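Local coordinates for protein HTH-type transcriptional repressor Rv2887 (Mycobacterium tuberculosis, PDB 5HSM) that represses the methyltransferase gene htm by binding its promoter, represses several other genes, and binds salicylate, para-aminosalicylic acid and gemfibrozil, at residues 60-65 with 122-127. Sequence-based numbering, arbitrary orientation.
Sequences VCLRML and ALAKRA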
loop_
_atom_site.group_PDB
_atom_site.type_symbol
_atom_site.label_atom_id
_atom_site.label_comp_id
_atom_site.label_asym_id
_atom_site.label_seq_id
_atom_site.Cartn_x
_atom_site.Cartn_y
_atom_site.Cartn_z
ATOM N N VAL A 60 7.972 -10.281 5.143
ATOM C CA VAL A 60 6.781 -10.715 4.401
ATOM C C VAL A 60 7.034 -12.055 3.679
ATOM O O VAL A 60 6.222 -12.999 3.773
ATOM C CB VAL A 60 6.339 -9.624 3.412
ATOM C CG1 VAL A 60 5.254 -10.136 2.480
ATOM C CG2 VAL A 60 5.829 -8.395 4.188
ATOM N N CYS A 61 8.173 -12.154 2.994
ATOM C CA CYS A 61 8.568 -13.405 2.340
ATOM C C CYS A 61 8.688 -14.570 3.332
ATOM O O CYS A 61 8.118 -15.647 3.129
ATOM C CB CYS A 61 9.896 -13.221 1.601
ATOM S SG CYS A 61 10.544 -14.718 0.812
ATOM N N LEU A 62 9.457 -14.347 4.396
ATOM C CA LEU A 62 9.605 -15.314 5.485
ATOM C C LEU A 62 8.258 -15.839 6.011
ATOM O O LEU A 62 8.058 -17.048 6.167
ATOM C CB LEU A 62 10.403 -14.658 6.620
ATOM C CG LEU A 62 11.067 -15.501 7.706
ATOM C CD1 LEU A 62 12.109 -16.426 7.101
ATOM C CD2 LEU A 62 11.706 -14.581 8.734
ATOM N N ARG A 63 7.330 -14.927 6.274
ATOM C CA ARG A 63 6.033 -15.296 6.814
ATOM C C ARG A 63 5.229 -16.123 5.804
ATOM O O ARG A 63 4.590 -17.131 6.161
ATOM C CB ARG A 63 5.257 -14.040 7.229
ATOM C CG ARG A 63 3.909 -14.344 7.836
ATOM C CD ARG A 63 3.529 -13.321 8.877
ATOM N NE ARG A 63 2.315 -13.703 9.593
ATOM C CZ ARG A 63 2.271 -14.615 10.565
ATOM N NH1 ARG A 63 3.373 -15.256 10.944
ATOM N NH2 ARG A 63 1.119 -14.888 11.161
ATOM N N MET A 64 5.281 -15.705 4.541
ATOM C CA MET A 64 4.586 -16.435 3.479
ATOM C C MET A 64 5.099 -17.873 3.359
ATOM O O MET A 64 4.320 -18.822 3.211
ATOM C CB MET A 64 4.740 -15.715 2.141
ATOM C CG MET A 64 3.887 -14.477 2.009
ATOM S SD MET A 64 3.824 -13.875 0.315
ATOM C CE MET A 64 5.513 -13.368 0.051
ATOM N N LEU A 65 6.417 -18.024 3.416
ATOM C CA LEU A 65 7.028 -19.350 3.356
ATOM C C LEU A 65 6.802 -20.195 4.613
ATOM O O LEU A 65 6.776 -21.431 4.544
ATOM C CB LEU A 65 8.524 -19.221 3.087
ATOM C CG LEU A 65 8.869 -18.976 1.621
ATOM C CD1 LEU A 65 10.369 -18.782 1.460
ATOM C CD2 LEU A 65 8.394 -20.155 0.786
ATOM N N ALA A 122 12.223 -20.468 13.185
ATOM C CA ALA A 122 12.345 -19.825 14.486
ATOM C C ALA A 122 12.260 -18.311 14.320
ATOM O O ALA A 122 11.554 -17.617 15.079
ATOM C CB ALA A 122 13.644 -20.215 15.159
ATOM N N LEU A 123 12.977 -17.813 13.316
ATOM C CA LEU A 123 13.026 -16.374 13.024
ATOM C C LEU A 123 11.667 -15.860 12.626
ATOM O O LEU A 123 11.287 -14.752 12.995
ATOM C CB LEU A 123 14.033 -16.074 11.908
ATOM C CG LEU A 123 14.302 -14.602 11.590
ATOM C CD1 LEU A 123 14.887 -13.884 12.816
ATOM C CD2 LEU A 123 15.230 -14.473 10.392
ATOM N N ALA A 124 10.930 -16.659 11.857
ATOM C CA ALA A 124 9.621 -16.236 11.388
ATOM C C ALA A 124 8.731 -16.011 12.597
ATOM O O ALA A 124 7.982 -15.016 12.661
ATOM C CB ALA A 124 9.004 -17.278 10.432
ATOM N N LYS A 125 8.829 -16.913 13.577
ATOM C CA LYS A 125 7.951 -16.742 14.732
ATOM C C LYS A 125 8.388 -15.570 15.624
ATOM O O LYS A 125 7.535 -14.776 16.059
ATOM C CB LYS A 125 7.827 -18.051 15.526
ATOM C CG LYS A 125 6.832 -19.020 14.858
ATOM C CD LYS A 125 5.892 -18.246 13.888
ATOM C CE LYS A 125 4.497 -18.855 13.677
ATOM N NZ LYS A 125 3.480 -18.452 14.695
ATOM N N ARG A 126 9.695 -15.425 15.865
ATOM C CA ARG A 126 10.170 -14.288 16.649
ATOM C C ARG A 126 9.774 -12.953 15.997
ATOM O O ARG A 126 9.354 -12.000 16.675
ATOM C CB ARG A 126 11.688 -14.348 16.829
ATOM C CG ARG A 126 12.136 -14.232 18.279
ATOM C CD ARG A 126 12.426 -15.599 18.900
ATOM N NE ARG A 126 13.642 -16.217 18.364
ATOM C CZ ARG A 126 14.114 -17.406 18.739
ATOM N NH1 ARG A 126 13.483 -18.124 19.659
ATOM N NH2 ARG A 126 15.225 -17.880 18.191
ATOM N N ALA A 127 9.901 -12.903 14.676
ATOM C CA ALA A 127 9.602 -11.690 13.917
ATOM C C ALA A 127 8.114 -11.361 13.968
ATOM O O ALA A 127 7.721 -10.191 14.117
ATOM C CB ALA A 127 10.077 -11.840 12.485
#
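Leu62 meets the backbone of segment 122-127 end-on through its CD2 methyl: Leu62 CD2 lies 3.8 Å from Ala124 CA and equally close to Ala124 N. With CG anti to the backbone N (chi1 -162°), the isobutyl group reaches across to the other helix. The Ala124 methyl faces the branch point of this side chain, Leu62 CG lying 3.9 Å from Ala124 CB. Leu62 CD2 also lies 3.9 Å from Leu123 CG. One methyl thus rests on Leu123 and on the backbone at Ala124 together. No hydrogen bond crosses between the segments; the touching atoms are almost all carbon. In this MarR-family repressor the contact joins helix 56-67, in the winged helix-turn-helix region, to the long helix 118-139, and Leu116 also touches Leu62. Beside this apolar patch, Arg63, a salicylate-binding residue, extends its side chain toward helix 118-139. Arg63 NH1 stands 4.9 Å from Lys125 NZ, a like-charged neighbour. The guanidinium has acidic partners that would probably offset this: Arg63 NE forms a salt bridge with Glu128, and Arg63 NH2 another with Asp27 of the second subunit.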